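Long-range contact in arginine kinase (Cydia pomonella granulosis virus, PDB 6VVG), which probably transfers phosphate from ATP to serine or threonine of proteins, and here holds AMP in its nucleotide cleft: residues Asp98-Val103 with Lys143-Leu148. Sequence-based numbering, arbitrary orientation.
With AMP (adenosine monophosphate), chain C.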
loop_
_atom_site.group_PDB
_atom_site.type_symbol
_atom_site.label_atom_id
_atom_site.label_comp_id
_atom_site.label_asym_id
_atom_site.label_seq_id
_atom_site.Cartn_x
_atom_site.Cartn_y
_atom_site.Cartn_z
ATOM N N ASP A 98 -17.860 -8.582 -18.943
ATOM C CA ASP A 98 -17.111 -9.267 -17.899
ATOM C C ASP A 98 -17.482 -10.742 -17.940
ATOM O O ASP A 98 -18.371 -11.159 -18.687
ATOM C CB ASP A 98 -17.382 -8.660 -16.518
ATOM C CG ASP A 98 -18.854 -8.652 -16.160
ATOM O OD1 ASP A 98 -19.497 -9.720 -16.218
ATOM O OD2 ASP A 98 -19.369 -7.571 -15.808
ATOM N N LEU A 99 -16.792 -11.533 -17.118
ATOM C CA LEU A 99 -16.986 -12.977 -17.168
ATOM C C LEU A 99 -18.379 -13.374 -16.701
ATOM O O LEU A 99 -18.888 -14.425 -17.107
ATOM C CB LEU A 99 -15.915 -13.678 -16.332
ATOM C CG LEU A 99 -14.481 -13.439 -16.813
ATOM C CD1 LEU A 99 -13.477 -14.256 -16.007
ATOM C CD2 LEU A 99 -14.329 -13.748 -18.305
ATOM N N PHE A 100 -19.020 -12.552 -15.865
ATOM C CA PHE A 100 -20.379 -12.877 -15.448
ATOM C C PHE A 100 -21.344 -12.838 -16.623
ATOM O O PHE A 100 -22.314 -13.606 -16.658
ATOM C CB PHE A 100 -20.862 -11.918 -14.365
ATOM C CG PHE A 100 -22.268 -12.191 -13.902
ATOM C CD1 PHE A 100 -22.538 -13.257 -13.057
ATOM C CD2 PHE A 100 -23.320 -11.386 -14.312
ATOM C CE1 PHE A 100 -23.825 -13.512 -12.624
ATOM C CE2 PHE A 100 -24.613 -11.637 -13.879
ATOM C CZ PHE A 100 -24.863 -12.703 -13.036
ATOM N N ASP A 101 -21.105 -11.944 -17.587
ATOM C CA ASP A 101 -21.971 -11.878 -18.760
ATOM C C ASP A 101 -22.001 -13.207 -19.502
ATOM O O ASP A 101 -22.994 -13.526 -20.167
ATOM C CB ASP A 101 -21.503 -10.765 -19.702
ATOM C CG ASP A 101 -21.745 -9.376 -19.140
ATOM O OD1 ASP A 101 -22.699 -9.204 -18.353
ATOM O OD2 ASP A 101 -20.976 -8.454 -19.490
ATOM N N PHE A 102 -20.932 -13.993 -19.401
ATOM C CA PHE A 102 -20.821 -15.239 -20.146
ATOM C C PHE A 102 -21.409 -16.433 -19.416
ATOM O O PHE A 102 -21.464 -17.526 -19.989
ATOM C CB PHE A 102 -19.352 -15.519 -20.479
ATOM C CG PHE A 102 -18.786 -14.596 -21.516
ATOM C CD1 PHE A 102 -18.327 -13.339 -21.165
ATOM C CD2 PHE A 102 -18.721 -14.982 -22.843
ATOM C CE1 PHE A 102 -17.811 -12.482 -22.120
ATOM C CE2 PHE A 102 -18.205 -14.132 -23.801
ATOM C CZ PHE A 102 -17.750 -12.880 -23.439
ATOM N N VAL A 103 -21.870 -16.264 -18.173
ATOM C CA VAL A 103 -22.475 -17.339 -17.425
ATOM C C VAL A 103 -23.866 -17.007 -16.908
ATOM O O VAL A 103 -24.567 -17.900 -16.421
ATOM C CB VAL A 103 -21.580 -17.790 -16.244
ATOM C CG1 VAL A 103 -20.159 -18.053 -16.721
ATOM C CG2 VAL A 103 -21.595 -16.744 -15.135
ATOM N N LYS A 143 -13.523 -11.849 -8.621
ATOM C CA LYS A 143 -14.799 -12.479 -8.930
ATOM C C LYS A 143 -15.162 -12.126 -10.364
ATOM O O LYS A 143 -14.546 -11.257 -10.987
ATOM C CB LYS A 143 -15.896 -12.038 -7.960
ATOM C CG LYS A 143 -16.003 -10.534 -7.757
ATOM C CD LYS A 143 -17.212 -10.192 -6.887
ATOM C CE LYS A 143 -17.149 -8.757 -6.384
ATOM N NZ LYS A 143 -18.467 -8.291 -5.863
ATOM N N LEU A 144 -16.190 -12.804 -10.876
ATOM C CA LEU A 144 -16.588 -12.630 -12.267
ATOM C C LEU A 144 -16.789 -11.159 -12.614
ATOM O O LEU A 144 -16.337 -10.686 -13.660
ATOM C CB LEU A 144 -17.872 -13.413 -12.539
ATOM C CG LEU A 144 -17.864 -14.906 -12.211
ATOM C CD1 LEU A 144 -19.258 -15.500 -12.269
ATOM C CD2 LEU A 144 -16.932 -15.614 -13.182
ATOM N N GLU A 145 -17.473 -10.422 -11.741
ATOM C CA GLU A 145 -17.828 -9.042 -12.037
ATOM C C GLU A 145 -16.618 -8.116 -12.083
ATOM O O GLU A 145 -16.722 -7.007 -12.618
ATOM C CB GLU A 145 -18.835 -8.548 -10.997
ATOM C CG GLU A 145 -20.148 -9.332 -10.968
ATOM C CD GLU A 145 -20.065 -10.620 -10.157
ATOM O OE1 GLU A 145 -18.950 -11.004 -9.752
ATOM O OE2 GLU A 145 -21.118 -11.253 -9.932
ATOM N N ASN A 146 -15.474 -8.541 -11.547
ATOM C CA ASN A 146 -14.263 -7.733 -11.562
ATOM C C ASN A 146 -13.246 -8.225 -12.588
ATOM O O ASN A 146 -12.073 -7.840 -12.524
ATOM C CB ASN A 146 -13.633 -7.700 -10.169
ATOM C CG ASN A 146 -14.427 -6.860 -9.195
ATOM O OD1 ASN A 146 -15.203 -5.996 -9.599
ATOM N ND2 ASN A 146 -14.240 -7.108 -7.903
ATOM N N LEU A 147 -13.668 -9.064 -13.529
ATOM C CA LEU A 147 -12.808 -9.588 -14.588
ATOM C C LEU A 147 -13.469 -9.200 -15.909
ATOM O O LEU A 147 -14.340 -9.911 -16.419
ATOM C CB LEU A 147 -12.621 -11.094 -14.448
ATOM C CG LEU A 147 -12.048 -11.488 -13.084
ATOM C CD1 LEU A 147 -11.996 -12.994 -12.900
ATOM C CD2 LEU A 147 -10.653 -10.882 -12.887
ATOM N N LEU A 148 -13.067 -8.052 -16.447
ATOM C CA LEU A 148 -13.646 -7.538 -17.680
ATOM C C LEU A 148 -13.115 -8.322 -18.874
ATOM O O LEU A 148 -11.939 -8.690 -18.917
ATOM C CB LEU A 148 -13.331 -6.051 -17.831
ATOM C CG LEU A 148 -13.504 -5.190 -16.576
ATOM C CD1 LEU A 148 -13.349 -3.701 -16.895
ATOM C CD2 LEU A 148 -14.852 -5.457 -15.905
HETATM P P AMP C . -15.994 -1.291 -10.577
HETATM O O1P AMP C . -16.718 -2.251 -9.660
HETATM O O2P AMP C . -15.222 -2.107 -11.586
HETATM O O3P AMP C . -15.220 -0.320 -9.718
HETATM O "O5'" AMP C . -17.055 -0.429 -11.394
HETATM C "C5'" AMP C . -18.390 -0.881 -11.562
HETATM C "C4'" AMP C . -18.632 -1.411 -12.955
HETATM O "O4'" AMP C . -18.260 -0.409 -13.942
HETATM C "C3'" AMP C . -17.826 -2.634 -13.363
HETATM O "O3'" AMP C . -18.347 -3.844 -12.840
HETATM C "C2'" AMP C . -17.876 -2.551 -14.881
HETATM O "O2'" AMP C . -19.149 -2.953 -15.366
HETATM C "C1'" AMP C . -17.725 -1.043 -15.088
HETATM N N9 AMP C . -16.304 -0.666 -15.203
HETATM C C8 AMP C . -15.502 -0.462 -14.154
HETATM N N7 AMP C . -14.290 -0.152 -14.616
HETATM C C5 AMP C . -14.344 -0.169 -15.956
HETATM C C6 AMP C . -13.383 0.074 -16.909
HETATM N N6 AMP C . -11.982 0.434 -16.819
HETATM N N1 AMP C . -13.686 -0.008 -18.195
HETATM C C2 AMP C . -14.948 -0.333 -18.567
HETATM N N3 AMP C . -15.897 -0.574 -17.632
HETATM C C4 AMP C . -15.586 -0.491 -16.323
HETATM O O HOH W 1 -18.789 -5.839 -13.851
#
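Leu-144 is the main bump here, wedged into a hollow formed by Leu-99, Phe-100 and Val-103. Its CD2 lies against Leu-99 CB, its CB against Phe-100 CB (3.8 Å), and its CD1 meets Val-103 CG2 tip to tip at 3.9 Å. CD1 also sits at the edge of the Phe-100 ring, close to its plane. In return Leu-99 reaches toward 143-148: with CG anti to the carbonyl carbon (chi1 -61°), it sends CD1 onto Leu-147 CB at 3.6 Å, the two side chains crossing at an angle. Val-202 of helix 192-208 touches all three leucines, Leu-99, Leu-144 and Leu-147. Beside them, Leu-99 N donates to Leu-147 O (3.0 Å), so the two backbones are tied next to the leucines. Asp-98 OD1 takes the N-H of Asp-101, an Asx motif that shapes the turn, while OD2 accepts from a water at 2.7 Å. That water also donates to Glu-145 O and forms a weak hydrogen bond with AMP O2'. Leu-148 CD1 packs on the purine at 3.8 Å from AMP C6. This is the protein kinase arrangement under the nucleotide cleft, where 98-103, after the hinge, packs on the catalytic loop and on the short strand 147-148 that floors the pocket.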